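Local coordinates for beta-mannosidase (Trichoderma harzianum, PDB 4CVU), which probably hydrolyses beta-mannosidic linkages, releasing mannose from the non-reducing ends of its substrates, as a fungal glycoside hydrolase of family 2, at residues A387-P392 with Q707-W712. Sequence-based numbering, arbitrary orientation.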
loop_
_atom_site.group_PDB
_atom_site.type_symbol
_atom_site.label_atom_id
_atom_site.label_comp_id
_atom_site.label_asym_id
_atom_site.label_seq_id
_atom_site.Cartn_x
_atom_site.Cartn_y
_atom_site.Cartn_z
ATOM N N ALA A 387 8.580 -24.907 19.407
ATOM C CA ALA A 387 8.238 -24.742 17.969
ATOM C C ALA A 387 9.474 -24.695 17.071
ATOM O O ALA A 387 10.597 -24.747 17.574
ATOM C CB ALA A 387 7.392 -23.497 17.747
ATOM N N ASN A 388 9.255 -24.604 15.753
ATOM C CA ASN A 388 10.338 -24.519 14.767
ATOM C C ASN A 388 10.601 -23.053 14.395
ATOM O O ASN A 388 9.706 -22.343 14.010
ATOM C CB ASN A 388 9.974 -25.284 13.538
ATOM C CG ASN A 388 9.987 -26.808 13.786
ATOM O OD1 ASN A 388 10.956 -27.499 13.425
ATOM N ND2 ASN A 388 8.952 -27.319 14.381
ATOM N N LEU A 389 11.820 -22.629 14.554
ATOM C CA LEU A 389 12.245 -21.268 14.219
ATOM C C LEU A 389 12.752 -21.263 12.789
ATOM O O LEU A 389 13.699 -21.985 12.446
ATOM C CB LEU A 389 13.359 -20.851 15.157
ATOM C CG LEU A 389 13.981 -19.484 14.839
ATOM C CD1 LEU A 389 12.959 -18.408 15.118
ATOM C CD2 LEU A 389 15.237 -19.305 15.669
ATOM N N ILE A 390 12.136 -20.441 11.954
ATOM C CA ILE A 390 12.590 -20.216 10.590
ATOM C C ILE A 390 13.224 -18.812 10.535
ATOM O O ILE A 390 13.081 -18.029 11.480
ATOM C CB ILE A 390 11.457 -20.353 9.557
ATOM C CG1 ILE A 390 10.407 -19.270 9.759
ATOM C CG2 ILE A 390 10.828 -21.756 9.624
ATOM C CD1 ILE A 390 9.815 -18.752 8.476
ATOM N N PRO A 391 13.964 -18.508 9.476
ATOM C CA PRO A 391 14.577 -17.160 9.449
ATOM C C PRO A 391 13.512 -16.077 9.556
ATOM O O PRO A 391 12.538 -16.109 8.817
ATOM C CB PRO A 391 15.265 -17.110 8.094
ATOM C CG PRO A 391 15.475 -18.548 7.736
ATOM C CD PRO A 391 14.330 -19.308 8.291
ATOM N N PRO A 392 13.696 -15.115 10.457
ATOM C CA PRO A 392 12.687 -14.004 10.603
ATOM C C PRO A 392 12.608 -13.027 9.407
ATOM O O PRO A 392 11.648 -12.266 9.325
ATOM C CB PRO A 392 13.189 -13.251 11.838
ATOM C CG PRO A 392 14.679 -13.451 11.772
ATOM C CD PRO A 392 14.874 -14.883 11.291
ATOM N N GLN A 707 4.720 -23.662 12.679
ATOM C CA GLN A 707 6.054 -23.135 12.848
ATOM C C GLN A 707 5.898 -21.924 13.759
ATOM O O GLN A 707 4.781 -21.418 13.939
ATOM C CB GLN A 707 6.647 -22.676 11.505
ATOM C CG GLN A 707 5.818 -21.628 10.784
ATOM C CD GLN A 707 6.132 -21.474 9.308
ATOM O OE1 GLN A 707 5.764 -22.316 8.500
ATOM N NE2 GLN A 707 6.789 -20.371 8.941
ATOM N N LEU A 708 6.987 -21.494 14.384
ATOM C CA LEU A 708 6.874 -20.421 15.340
ATOM C C LEU A 708 6.473 -19.180 14.601
ATOM O O LEU A 708 5.528 -18.492 14.995
ATOM C CB LEU A 708 8.208 -20.183 16.076
ATOM C CG LEU A 708 8.321 -18.848 16.873
ATOM C CD1 LEU A 708 7.470 -18.882 18.108
ATOM C CD2 LEU A 708 9.732 -18.624 17.299
ATOM N N ASN A 709 7.216 -18.879 13.530
ATOM C CA ASN A 709 7.292 -17.500 13.045
ATOM C C ASN A 709 7.241 -17.354 11.522
ATOM O O ASN A 709 7.430 -18.348 10.802
ATOM C CB ASN A 709 8.552 -16.838 13.604
ATOM C CG ASN A 709 9.824 -17.465 13.065
ATOM O OD1 ASN A 709 9.995 -18.682 13.122
ATOM N ND2 ASN A 709 10.728 -16.640 12.537
ATOM N N ASP A 710 7.042 -16.107 11.050
ATOM C CA ASP A 710 6.878 -15.780 9.622
ATOM C C ASP A 710 8.057 -14.968 9.079
ATOM O O ASP A 710 8.590 -14.103 9.773
ATOM C CB ASP A 710 5.627 -14.923 9.345
ATOM C CG ASP A 710 4.372 -15.745 9.088
ATOM O OD1 ASP A 710 4.441 -16.794 8.430
ATOM O OD2 ASP A 710 3.277 -15.308 9.542
ATOM N N ILE A 711 8.422 -15.239 7.823
ATOM C CA ILE A 711 9.451 -14.481 7.110
ATOM C C ILE A 711 8.899 -13.277 6.332
ATOM O O ILE A 711 9.659 -12.378 5.955
ATOM C CB ILE A 711 10.196 -15.427 6.138
ATOM C CG1 ILE A 711 11.573 -14.924 5.858
ATOM C CG2 ILE A 711 9.435 -15.624 4.859
ATOM C CD1 ILE A 711 12.419 -15.881 5.018
ATOM N N TRP A 712 7.579 -13.259 6.118
ATOM C CA TRP A 712 6.884 -12.160 5.440
ATOM C C TRP A 712 5.363 -12.294 5.653
ATOM O O TRP A 712 4.903 -13.218 6.322
ATOM C CB TRP A 712 7.269 -12.080 3.938
ATOM C CG TRP A 712 6.718 -13.139 3.040
ATOM C CD1 TRP A 712 6.366 -14.399 3.368
ATOM C CD2 TRP A 712 6.474 -13.008 1.631
ATOM N NE1 TRP A 712 5.916 -15.069 2.260
ATOM C CE2 TRP A 712 5.971 -14.233 1.181
ATOM C CE3 TRP A 712 6.620 -11.970 0.717
ATOM C CZ2 TRP A 712 5.609 -14.455 -0.162
ATOM C CZ3 TRP A 712 6.246 -12.194 -0.632
ATOM C CH2 TRP A 712 5.752 -13.441 -1.041
#
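The carboxamide of Asn709 bonds to both the N-H and the C=O of Ile390. OD1 accepts from Ile390 N at 3.0 Å, in the plane of the Asn709 carboxamide and on an OD1 lone pair. ND2 donates to Ile390 O at 2.9 Å, from above the Ile390 carbonyl plane. Asparagine suits the place because its amide offers a C=O and an N-H side by side, matching those of Ile390; chi1 of 66° sets CG between the backbone N and carbonyl carbon. One backbone bond, Leu708 N to Asn388 O (2.9 Å), carries the pairing of strands 380-389 and 702-705 in the catalytic (beta/alpha)8 barrel just past the end of 702-705, after the cis peptide before Gln707. Within the loop, Gln707 NE2 donates nearly straight to Asn709 O (2.8 Å), and the Ile390 CD1 methyl lies against this engaged amide nitrogen.

Apolar groups fill in around these bonds. Ile390 CD1 meets Ile711 CB (4.1 Å), while Ile711 CG1 lies 3.3 Å from Pro391 O. Ala387 CB is small enough to meet Leu708 CB at 3.8 Å. Leu389 CD1 touches Leu708 CD2, whose side chain also packs on helix 401-413.

In this buried contact between parallel segments, the Asn709 amide takes over where strand pairing ends, satisfying Ile390's N-H and C=O and fixing its own rotation.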